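Local coordinates for mandelate racemase/muconate lactonizing protein (Paenibacillus sp., PDB 3QPE), which binds magnesium and D-galacturonic acid and probably acts on an acid sugar by abstracting the proton next to its carboxylate, as enolase-superfamily enzymes do with their carboxylate substrates, at residues Ile204-Asn209 and Tyr230-Ala235; Tyr131-Tyr136 and His166-Val171; Tyr58-His63 and Tyr313-Gly318. All coordinates share one frame; numbering follows the deposited sequence.

Contact 1. Residues Ile204-Asn209 and Tyr230-Ala235; sequences IMIDAN and YWLEEA. With MG (magnesium ion), chain E; MG (magnesium ion), chain F; DGU (D-galacturonic acid), chain G.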
loop_
_atom_site.group_PDB
_atom_site.type_symbol
_atom_site.label_atom_id
_atom_site.label_comp_id
_atom_site.label_asym_id
_atom_site.label_seq_id
_atom_site.Cartn_x
_atom_site.Cartn_y
_atom_site.Cartn_z
ATOM N N ILE A 204 22.280 14.302 4.409
ATOM C CA ILE A 204 22.012 13.634 3.138
ATOM C C ILE A 204 20.879 12.634 3.284
ATOM O O ILE A 204 20.919 11.764 4.145
ATOM C CB ILE A 204 23.251 12.853 2.641
ATOM C CG1 ILE A 204 24.444 13.794 2.472
ATOM C CG2 ILE A 204 22.922 12.123 1.341
ATOM C CD1 ILE A 204 24.185 14.934 1.505
ATOM N N MET A 205 19.873 12.728 2.426
ATOM C CA MET A 205 18.801 11.757 2.495
ATOM C C MET A 205 18.738 11.032 1.162
ATOM O O MET A 205 19.025 11.615 0.119
ATOM C CB MET A 205 17.493 12.465 2.863
ATOM C CG MET A 205 17.623 13.204 4.203
ATOM S SD MET A 205 16.683 14.715 4.438
ATOM C CE MET A 205 17.758 15.889 3.603
ATOM N N ILE A 206 18.394 9.752 1.181
ATOM C CA ILE A 206 18.237 9.036 -0.066
ATOM C C ILE A 206 16.835 8.478 -0.206
ATOM O O ILE A 206 16.204 8.096 0.789
ATOM C CB ILE A 206 19.303 7.937 -0.242
ATOM C CG1 ILE A 206 19.247 6.950 0.932
ATOM C CG2 ILE A 206 20.685 8.564 -0.330
ATOM C CD1 ILE A 206 20.259 5.792 0.824
ATOM N N ASP A 207 16.339 8.456 -1.440
ATOM C CA ASP A 207 14.947 8.096 -1.689
ATOM C C ASP A 207 14.894 7.132 -2.855
ATOM O O ASP A 207 15.201 7.491 -3.992
ATOM C CB ASP A 207 14.095 9.357 -1.934
ATOM C CG ASP A 207 12.645 9.047 -2.264
ATOM O OD1 ASP A 207 12.285 7.857 -2.360
ATOM O OD2 ASP A 207 11.872 10.012 -2.475
ATOM N N ALA A 208 14.511 5.893 -2.566
ATOM C CA ALA A 208 14.594 4.837 -3.563
ATOM C C ALA A 208 13.338 4.707 -4.405
ATOM O O ALA A 208 13.323 3.991 -5.404
ATOM C CB ALA A 208 14.930 3.485 -2.886
ATOM N N ASN A 209 12.281 5.406 -4.019
ATOM C CA ASN A 209 10.985 5.215 -4.671
ATOM C C ASN A 209 10.676 3.734 -4.863
ATOM O O ASN A 209 10.217 3.302 -5.928
ATOM C CB ASN A 209 10.876 5.996 -5.984
ATOM C CG ASN A 209 10.827 7.497 -5.761
ATOM O OD1 ASN A 209 11.832 8.183 -5.923
ATOM N ND2 ASN A 209 9.659 8.011 -5.370
ATOM N N TYR A 230 21.047 10.859 6.841
ATOM C CA TYR A 230 20.093 11.282 7.858
ATOM C C TYR A 230 18.854 10.391 7.824
ATOM O O TYR A 230 18.399 9.909 8.868
ATOM C CB TYR A 230 19.705 12.750 7.646
ATOM C CG TYR A 230 18.797 13.284 8.723
ATOM C CD1 TYR A 230 19.281 13.537 9.993
ATOM C CD2 TYR A 230 17.456 13.532 8.470
ATOM C CE1 TYR A 230 18.462 14.016 10.994
ATOM C CE2 TYR A 230 16.620 14.015 9.469
ATOM C CZ TYR A 230 17.136 14.258 10.724
ATOM O OH TYR A 230 16.331 14.740 11.736
ATOM N N TRP A 231 18.325 10.154 6.629
ATOM C CA TRP A 231 17.245 9.180 6.485
ATOM C C TRP A 231 17.199 8.393 5.175
ATOM O O TRP A 231 17.725 8.810 4.139
ATOM C CB TRP A 231 15.872 9.774 6.862
ATOM C CG TRP A 231 15.119 10.571 5.802
ATOM C CD1 TRP A 231 14.959 10.264 4.478
ATOM C CD2 TRP A 231 14.391 11.786 6.016
ATOM N NE1 TRP A 231 14.186 11.221 3.859
ATOM C CE2 TRP A 231 13.830 12.167 4.781
ATOM C CE3 TRP A 231 14.162 12.588 7.138
ATOM C CZ2 TRP A 231 13.056 13.320 4.634
ATOM C CZ3 TRP A 231 13.390 13.732 6.990
ATOM C CH2 TRP A 231 12.849 14.086 5.748
ATOM N N LEU A 232 16.569 7.229 5.261
ATOM C CA LEU A 232 16.309 6.366 4.130
ATOM C C LEU A 232 14.820 6.357 3.862
ATOM O O LEU A 232 14.043 5.919 4.710
ATOM C CB LEU A 232 16.788 4.939 4.437
ATOM C CG LEU A 232 16.448 3.860 3.406
ATOM C CD1 LEU A 232 17.127 4.087 2.027
ATOM C CD2 LEU A 232 16.795 2.478 3.973
ATOM N N GLU A 233 14.434 6.831 2.676
ATOM C CA GLU A 233 13.034 7.040 2.315
ATOM C C GLU A 233 12.561 6.039 1.257
ATOM O O GLU A 233 13.182 5.892 0.210
ATOM C CB GLU A 233 12.851 8.481 1.816
ATOM C CG GLU A 233 11.543 8.754 1.087
ATOM C CD GLU A 233 11.286 10.239 0.899
ATOM O OE1 GLU A 233 11.995 11.079 1.488
ATOM O OE2 GLU A 233 10.342 10.572 0.189
ATOM N N GLU A 234 11.472 5.339 1.546
ATOM C CA GLU A 234 10.885 4.384 0.608
ATOM C C GLU A 234 11.893 3.440 -0.068
ATOM O O GLU A 234 11.914 3.321 -1.288
ATOM C CB GLU A 234 10.048 5.104 -0.453
ATOM C CG GLU A 234 8.842 5.856 0.115
ATOM C CD GLU A 234 7.668 5.913 -0.869
ATOM O OE1 GLU A 234 7.811 6.444 -1.985
ATOM O OE2 GLU A 234 6.581 5.427 -0.538
ATOM N N ALA A 235 12.700 2.749 0.730
ATOM C CA ALA A 235 13.615 1.751 0.176
ATOM C C ALA A 235 12.820 0.744 -0.653
ATOM O O ALA A 235 13.229 0.345 -1.733
ATOM C CB ALA A 235 14.369 1.040 1.300
HETATM MG MG MG E . 9.784 10.136 -1.768
HETATM MG MG MG F . 5.908 3.907 0.863
HETATM O O1 DGU G . 5.159 12.665 -7.902
HETATM O O2 DGU G . 7.291 11.016 -8.734
HETATM O O5 DGU G . 9.056 10.558 -3.985
HETATM O O6B DGU G . 9.855 12.331 -1.983
HETATM C C1 DGU G . 6.157 12.491 -7.192
HETATM C C2 DGU G . 7.522 12.056 -7.771
HETATM C C3 DGU G . 8.502 11.551 -6.692
HETATM C C4 DGU G . 8.610 12.470 -5.450
HETATM C C5 DGU G . 9.469 11.894 -4.313
HETATM C C6 DGU G . 9.519 12.829 -3.084
HETATM O O3 DGU G . 9.808 11.407 -7.266
HETATM O O4 DGU G . 7.305 12.692 -4.915
HETATM O O6A DGU G . 9.226 14.027 -3.290
HETATM O O HOH W 1 7.901 5.859 -4.469
HETATM O O HOH W 2 9.567 7.999 -2.205
HETATM O O HOH W 3 4.125 5.054 1.452
HETATM O O HOH W 4 4.785 2.880 -0.854
HETATM O O HOH W 5 7.601 2.532 0.630
#

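Contact 2. Residues Tyr131-Tyr136 and His166-Val171; sequences YDTSLY and HFKIKV. With DGU (D-galacturonic acid), chain G.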
loop_
_atom_site.group_PDB
_atom_site.type_symbol
_atom_site.label_atom_id
_atom_site.label_comp_id
_atom_site.label_asym_id
_atom_site.label_seq_id
_atom_site.Cartn_x
_atom_site.Cartn_y
_atom_site.Cartn_z
ATOM N N TYR A 131 15.288 21.181 2.788
ATOM C CA TYR A 131 16.262 20.419 2.018
ATOM C C TYR A 131 15.964 20.445 0.522
ATOM O O TYR A 131 14.814 20.630 0.092
ATOM C CB TYR A 131 16.346 18.975 2.526
ATOM C CG TYR A 131 15.143 18.114 2.224
ATOM C CD1 TYR A 131 14.968 17.538 0.970
ATOM C CD2 TYR A 131 14.193 17.844 3.206
ATOM C CE1 TYR A 131 13.862 16.744 0.698
ATOM C CE2 TYR A 131 13.091 17.046 2.937
ATOM C CZ TYR A 131 12.924 16.508 1.697
ATOM O OH TYR A 131 11.841 15.701 1.441
ATOM N N ASP A 132 17.014 20.256 -0.270
ATOM C CA ASP A 132 16.882 20.279 -1.709
ATOM C C ASP A 132 16.441 18.914 -2.217
ATOM O O ASP A 132 17.161 17.924 -2.073
ATOM C CB ASP A 132 18.217 20.695 -2.321
ATOM C CG ASP A 132 18.159 20.843 -3.821
ATOM O OD1 ASP A 132 17.129 20.515 -4.445
ATOM O OD2 ASP A 132 19.190 21.274 -4.372
ATOM N N THR A 133 15.254 18.865 -2.815
ATOM C CA THR A 133 14.653 17.595 -3.212
ATOM C C THR A 133 14.850 17.311 -4.707
ATOM O O THR A 133 14.383 16.297 -5.225
ATOM C CB THR A 133 13.142 17.543 -2.834
ATOM O OG1 THR A 133 12.677 16.183 -2.829
ATOM C CG2 THR A 133 12.293 18.374 -3.815
ATOM N N SER A 134 15.586 18.179 -5.393
ATOM C CA SER A 134 15.587 18.173 -6.866
ATOM C C SER A 134 16.642 17.276 -7.543
ATOM O O SER A 134 16.821 17.349 -8.757
ATOM C CB SER A 134 15.747 19.604 -7.405
ATOM O OG SER A 134 17.043 20.106 -7.091
ATOM N N LEU A 135 17.315 16.424 -6.779
ATOM C CA LEU A 135 18.409 15.630 -7.338
ATOM C C LEU A 135 17.930 14.287 -7.888
ATOM O O LEU A 135 18.115 13.239 -7.256
ATOM C CB LEU A 135 19.517 15.447 -6.296
ATOM C CG LEU A 135 20.131 16.782 -5.866
ATOM C CD1 LEU A 135 20.943 16.660 -4.605
ATOM C CD2 LEU A 135 20.983 17.337 -7.006
ATOM N N TYR A 136 17.330 14.336 -9.073
ATOM C CA TYR A 136 16.780 13.163 -9.733
ATOM C C TYR A 136 17.857 12.375 -10.492
ATOM O O TYR A 136 19.036 12.617 -10.288
ATOM C CB TYR A 136 15.615 13.596 -10.637
ATOM C CG TYR A 136 14.342 13.754 -9.833
ATOM C CD1 TYR A 136 14.241 14.712 -8.831
ATOM C CD2 TYR A 136 13.251 12.914 -10.051
ATOM C CE1 TYR A 136 13.065 14.838 -8.063
ATOM C CE2 TYR A 136 12.086 13.027 -9.289
ATOM C CZ TYR A 136 11.998 13.993 -8.306
ATOM O OH TYR A 136 10.842 14.087 -7.551
ATOM N N HIS A 166 21.172 20.903 2.810
ATOM C CA HIS A 166 20.779 19.511 2.945
ATOM C C HIS A 166 20.127 19.058 1.650
ATOM O O HIS A 166 19.403 19.828 1.013
ATOM C CB HIS A 166 19.799 19.373 4.116
ATOM C CG HIS A 166 20.223 20.126 5.339
ATOM N ND1 HIS A 166 21.294 19.738 6.115
ATOM C CD2 HIS A 166 19.742 21.257 5.903
ATOM C CE1 HIS A 166 21.445 20.590 7.113
ATOM N NE2 HIS A 166 20.519 21.526 7.004
ATOM N N PHE A 167 20.365 17.805 1.278
ATOM C CA PHE A 167 19.999 17.308 -0.040
ATOM C C PHE A 167 19.366 15.922 0.001
ATOM O O PHE A 167 19.863 15.026 0.680
ATOM C CB PHE A 167 21.253 17.279 -0.938
ATOM C CG PHE A 167 21.969 18.592 -0.989
ATOM C CD1 PHE A 167 22.893 18.929 -0.011
ATOM C CD2 PHE A 167 21.683 19.515 -1.995
ATOM C CE1 PHE A 167 23.540 20.153 -0.038
ATOM C CE2 PHE A 167 22.322 20.738 -2.026
ATOM C CZ PHE A 167 23.257 21.061 -1.044
ATOM N N LYS A 168 18.287 15.735 -0.752
ATOM C CA LYS A 168 17.707 14.409 -0.903
ATOM C C LYS A 168 17.966 13.868 -2.295
ATOM O O LYS A 168 17.608 14.481 -3.301
ATOM C CB LYS A 168 16.205 14.402 -0.594
ATOM C CG LYS A 168 15.599 13.001 -0.642
ATOM C CD LYS A 168 14.238 12.950 0.043
ATOM C CE LYS A 168 13.095 13.256 -0.911
ATOM N NZ LYS A 168 11.832 13.427 -0.081
ATOM N N ILE A 169 18.589 12.704 -2.347
ATOM C CA ILE A 169 19.089 12.163 -3.594
ATOM C C ILE A 169 18.254 10.968 -4.044
ATOM O O ILE A 169 18.065 10.021 -3.284
ATOM C CB ILE A 169 20.536 11.681 -3.380
ATOM C CG1 ILE A 169 21.364 12.768 -2.689
ATOM C CG2 ILE A 169 21.141 11.205 -4.677
ATOM C CD1 ILE A 169 22.820 12.381 -2.482
ATOM N N LYS A 170 17.751 10.998 -5.269
ATOM C CA LYS A 170 17.049 9.842 -5.807
ATOM C C LYS A 170 18.034 8.706 -6.062
ATOM O O LYS A 170 19.056 8.919 -6.703
ATOM C CB LYS A 170 16.352 10.218 -7.109
ATOM C CG LYS A 170 15.242 11.235 -6.923
ATOM C CD LYS A 170 14.067 10.618 -6.141
ATOM C CE LYS A 170 12.842 11.544 -6.130
ATOM N NZ LYS A 170 12.493 11.965 -4.736
ATOM N N VAL A 171 17.731 7.516 -5.542
ATOM C CA VAL A 171 18.514 6.318 -5.818
ATOM C C VAL A 171 17.564 5.254 -6.353
ATOM O O VAL A 171 16.369 5.518 -6.522
ATOM C CB VAL A 171 19.236 5.824 -4.569
ATOM C CG1 VAL A 171 20.176 6.901 -4.066
ATOM C CG2 VAL A 171 18.206 5.473 -3.455
HETATM O O1 DGU G . 5.159 12.665 -7.902
HETATM O O2 DGU G . 7.291 11.016 -8.734
HETATM O O5 DGU G . 9.056 10.558 -3.985
HETATM O O6B DGU G . 9.855 12.331 -1.983
HETATM C C1 DGU G . 6.157 12.491 -7.192
HETATM C C2 DGU G . 7.522 12.056 -7.771
HETATM C C3 DGU G . 8.502 11.551 -6.692
HETATM C C4 DGU G . 8.610 12.470 -5.450
HETATM C C5 DGU G . 9.469 11.894 -4.313
HETATM C C6 DGU G . 9.519 12.829 -3.084
HETATM O O3 DGU G . 9.808 11.407 -7.266
HETATM O O4 DGU G . 7.305 12.692 -4.915
HETATM O O6A DGU G . 9.226 14.027 -3.290
HETATM O O HOH W 6 11.578 14.837 -4.887
HETATM O O HOH W 7 14.981 13.848 -4.013
HETATM O O HOH W 8 20.001 11.076 -7.989
#

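Contact 3. Residues Tyr58-His63 and Tyr313-Gly318; sequences YGSSIH and YGNAYG. With DGU (D-galacturonic acid), chain G.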
loop_
_atom_site.group_PDB
_atom_site.type_symbol
_atom_site.label_atom_id
_atom_site.label_comp_id
_atom_site.label_asym_id
_atom_site.label_seq_id
_atom_site.Cartn_x
_atom_site.Cartn_y
_atom_site.Cartn_z
ATOM N N TYR A 58 -6.572 33.324 -0.616
ATOM C CA TYR A 58 -6.150 32.477 -1.723
ATOM C C TYR A 58 -5.472 31.248 -1.158
ATOM O O TYR A 58 -4.782 31.347 -0.154
ATOM C CB TYR A 58 -5.076 33.175 -2.552
ATOM C CG TYR A 58 -5.492 34.302 -3.461
ATOM C CD1 TYR A 58 -5.615 34.091 -4.832
ATOM C CD2 TYR A 58 -5.683 35.590 -2.969
ATOM C CE1 TYR A 58 -5.963 35.126 -5.699
ATOM C CE2 TYR A 58 -6.032 36.638 -3.831
ATOM C CZ TYR A 58 -6.163 36.388 -5.194
ATOM O OH TYR A 58 -6.507 37.397 -6.069
ATOM N N GLY A 59 -5.597 30.116 -1.840
ATOM C CA GLY A 59 -4.782 28.960 -1.488
ATOM C C GLY A 59 -4.988 27.763 -2.388
ATOM O O GLY A 59 -5.864 27.762 -3.251
ATOM N N SER A 60 -4.170 26.734 -2.182
ATOM C CA SER A 60 -4.363 25.472 -2.868
ATOM C C SER A 60 -5.809 25.041 -2.728
ATOM O O SER A 60 -6.412 25.236 -1.665
ATOM C CB SER A 60 -3.494 24.394 -2.230
ATOM O OG SER A 60 -3.761 23.138 -2.832
ATOM N N SER A 61 -6.349 24.444 -3.789
ATOM C CA SER A 61 -7.660 23.808 -3.730
ATOM C C SER A 61 -7.661 22.596 -4.650
ATOM O O SER A 61 -7.292 22.708 -5.816
ATOM C CB SER A 61 -8.750 24.793 -4.169
ATOM O OG SER A 61 -9.994 24.138 -4.286
ATOM N N ILE A 62 -8.060 21.436 -4.130
ATOM C CA ILE A 62 -8.255 20.258 -4.969
ATOM C C ILE A 62 -9.593 19.552 -4.694
ATOM O O ILE A 62 -10.142 19.667 -3.612
ATOM C CB ILE A 62 -7.109 19.237 -4.808
ATOM C CG1 ILE A 62 -7.140 18.606 -3.421
ATOM C CG2 ILE A 62 -5.766 19.899 -5.094
ATOM C CD1 ILE A 62 -6.192 17.404 -3.284
ATOM N N HIS A 63 -10.090 18.811 -5.683
ATOM C CA HIS A 63 -11.312 18.026 -5.535
ATOM C C HIS A 63 -12.527 18.940 -5.393
ATOM O O HIS A 63 -13.523 18.569 -4.777
ATOM C CB HIS A 63 -11.244 17.095 -4.322
ATOM C CG HIS A 63 -10.178 16.042 -4.407
ATOM N ND1 HIS A 63 -9.104 16.128 -5.267
ATOM C CD2 HIS A 63 -10.017 14.885 -3.722
ATOM C CE1 HIS A 63 -8.332 15.068 -5.112
ATOM N NE2 HIS A 63 -8.864 14.297 -4.183
ATOM N N TYR A 313 5.861 17.593 -3.551
ATOM C CA TYR A 313 6.500 17.580 -4.856
ATOM C C TYR A 313 5.373 17.581 -5.870
ATOM O O TYR A 313 4.407 16.830 -5.729
ATOM C CB TYR A 313 7.412 16.355 -5.042
ATOM C CG TYR A 313 8.318 16.544 -6.239
ATOM C CD1 TYR A 313 9.494 17.269 -6.127
ATOM C CD2 TYR A 313 7.965 16.055 -7.483
ATOM C CE1 TYR A 313 10.329 17.482 -7.243
ATOM C CE2 TYR A 313 8.791 16.256 -8.599
ATOM C CZ TYR A 313 9.966 16.970 -8.466
ATOM O OH TYR A 313 10.789 17.182 -9.561
ATOM N N GLY A 314 5.474 18.456 -6.866
ATOM C CA GLY A 314 4.459 18.534 -7.892
ATOM C C GLY A 314 3.481 19.670 -7.634
ATOM O O GLY A 314 2.580 19.912 -8.436
ATOM N N ASN A 315 3.664 20.360 -6.512
ATOM C CA ASN A 315 2.799 21.467 -6.132
ATOM C C ASN A 315 3.591 22.475 -5.313
ATOM O O ASN A 315 3.831 22.280 -4.122
ATOM C CB ASN A 315 1.585 20.960 -5.341
ATOM C CG ASN A 315 0.543 22.032 -5.124
ATOM O OD1 ASN A 315 0.882 23.195 -4.932
ATOM N ND2 ASN A 315 -0.734 21.647 -5.158
ATOM N N ALA A 316 3.978 23.568 -5.958
ATOM C CA ALA A 316 4.810 24.588 -5.327
ATOM C C ALA A 316 4.191 25.168 -4.058
ATOM O O ALA A 316 4.895 25.532 -3.109
ATOM C CB ALA A 316 5.076 25.714 -6.323
ATOM N N TYR A 317 2.873 25.309 -4.074
ATOM C CA TYR A 317 2.158 25.903 -2.947
ATOM C C TYR A 317 2.426 25.123 -1.653
ATOM O O TYR A 317 2.502 25.709 -0.576
ATOM C CB TYR A 317 0.657 25.938 -3.223
ATOM C CG TYR A 317 -0.104 26.713 -2.167
ATOM C CD1 TYR A 317 -0.609 26.085 -1.037
ATOM C CD2 TYR A 317 -0.277 28.089 -2.290
ATOM C CE1 TYR A 317 -1.283 26.810 -0.061
ATOM C CE2 TYR A 317 -0.948 28.817 -1.333
ATOM C CZ TYR A 317 -1.454 28.179 -0.224
ATOM O OH TYR A 317 -2.109 28.926 0.714
ATOM N N GLY A 318 2.553 23.804 -1.784
ATOM C CA GLY A 318 2.810 22.919 -0.658
ATOM C C GLY A 318 4.039 23.305 0.144
ATOM O O GLY A 318 4.092 23.117 1.356
HETATM O O1 DGU G . 5.159 12.665 -7.902
HETATM O O2 DGU G . 7.291 11.016 -8.734
HETATM O O5 DGU G . 9.056 10.558 -3.985
HETATM O O6B DGU G . 9.855 12.331 -1.983
HETATM C C1 DGU G . 6.157 12.491 -7.192
HETATM C C2 DGU G . 7.522 12.056 -7.771
HETATM C C3 DGU G . 8.502 11.551 -6.692
HETATM C C4 DGU G . 8.610 12.470 -5.450
HETATM C C5 DGU G . 9.469 11.894 -4.313
HETATM C C6 DGU G . 9.519 12.829 -3.084
HETATM O O3 DGU G . 9.808 11.407 -7.266
HETATM O O4 DGU G . 7.305 12.692 -4.915
HETATM O O6A DGU G . 9.226 14.027 -3.290
HETATM O O HOH W 9 -2.113 31.507 0.222
HETATM O O HOH W 10 -3.370 23.095 -5.480
#

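Contact 1. Residues Ile204-Asn209 and Tyr230-Ala235
D207 and E233 meet because both send CG anti to the backbone N (chi1 177° and 166°) from the same face of a parallel sheet. The glutamate runs on extended, and the two carboxylates end up stacked, their planes 24° apart. D207 OD2 and E233 OE2 come within 3.1 Å of each other, an approach of two acidic oxygens that the shared magnesium ion probably makes tolerable. That ion lies 2.2 Å from D207 OD2, and E263, a water and O5 and O6B of D-galacturonic acid complete its shell. E233 OE1 is turned elsewhere: its anti lone pair receives W231 NE1 at 3.2 Å, with K168 as salt-bridge partner and Q283 as a further donor. The indole is in turn covered on one face by M205, whose bent chain sets CG over the five-membered ring and SD 3.8 Å from the centroid of the six-membered ring, a Met-aromatic contact. On the other face of the sheet, I206 CG1 packs against L232 CD1 at 3.7 Å, and L232 reaches on to helix 214-223. Four backbone hydrogen bonds zip the strands together, from Y230 N to I204 O through to A208 N to E233 O; this is the pairing of a beta-alpha-beta unit in the TIM-like barrel. At the ligand end, D207 OD1 accepts from N209 N at 3.0 Å, an Asx turn, while N209 ND2 donates to O5 of the sugar acid. E234, bent at chi2, gives OE2 to a second magnesium ion, whose other ligands are D261, E238 and three waters. With O5 and O6B chelated, the first ion would draw charge from the ligand carboxylate, consistent with stabilising an enolate-like intermediate as in other enolase-superfamily enzymes.

Contact 2. Residues Tyr131-Tyr136 and His166-Val171
Y131 and K168 carry the tight part of this contact: K168 CB lies 3.6 Å from Y131 CE1, and the lysine, bent at chi3, brings NZ to 2.7 Å from Y131 OH, to which it donates. The same NZ donates to O6B of D-galacturonic acid and makes a salt bridge to E336. A phenylalanine in place of Y131 would probably leave the ammonium without that acceptor, and its position less well fixed. On the other face of the strand pair, L135 CD1 packs on F167 CB at 3.7 Å. Nearer the ligand the fit is wetter. K170 CE does sit over one face of the Y136 ring, but K170 NZ and T133 OG1, the latter hydrogen-bonded to E336, are joined through a water that also reaches Y136 OH and ligand O6A, and a second water links K168 O to T133 O. K170 NZ, hydrogen-bonded to D207, stands 3.1 Å from ligand C5; K168 and K170 match the Lys-X-Lys pattern of mandelate racemase relatives. Helix 145-161 connects the parallel neighbours 126-135 and 167-170 in a beta-alpha-beta unit, and L135 touches it, while F167 and I169 lean on helix 180-198.

Contact 3. Residues Tyr58-His63 and Tyr313-Gly318
The Y317 ring takes the G59-S60 backbone on one face, with S60 N 3.5 Å above the plane over the centre and G59 C displaced toward the rim. At the ring's edge, in plane, a water bonds to Y317 OH and donates to Y58 O. The Y97 and Y317 rings meet edge-to-face. S60 CB lies over the same face as S60 N, toward the rim, 3.6 Å from Y317 CD1. G59 CA lies 3.5 Å from Y317 OH, and a beta carbon on that glycine would crowd the hydroxyl. With CG anti to the backbone N (chi1 -172°), Y317 points out from the first turn of helix 316-325 at strand 55-60. The strand belongs to the antiparallel sheet that, as in enolase-superfamily proteins, forms the capping domain against the barrel, so the ring probably sits at the interface between the two domains. N315 is the N-cap of the helix: its OD1 accepts a weak bond from Y317 N. Its amide also turns toward the strand, where a water bridges N315 ND2 and S60 OG, 3.0 Å and 2.7 Å from them respectively. Around this junction, V45 of strand 42-52 touches both N315 and Y317, and I287 packs on S60 and N315.

Contacts 1 and 2 are neighbours in the barrel sheet, their centres 9 Å apart: M205 O and I169 N, 2.7 Å from each other, join strands 204-207 and 167-170, and the salt bridge from K168 NZ to E233 OE1 spans 2.8 Å. Between them they offer D-galacturonic acid the magnesium ion, N209, K168 and Y136. Contact 3 lies further off, its centre about 21 Å from that of contact 2 and about 24 Å from that of contact 1, which it does not touch. Its segment 313-318 nevertheless returns to the pocket: Y313 CZ is 3.1 Å from Y136 OH, and Y313 CB is 3.4 Å from ligand O6A.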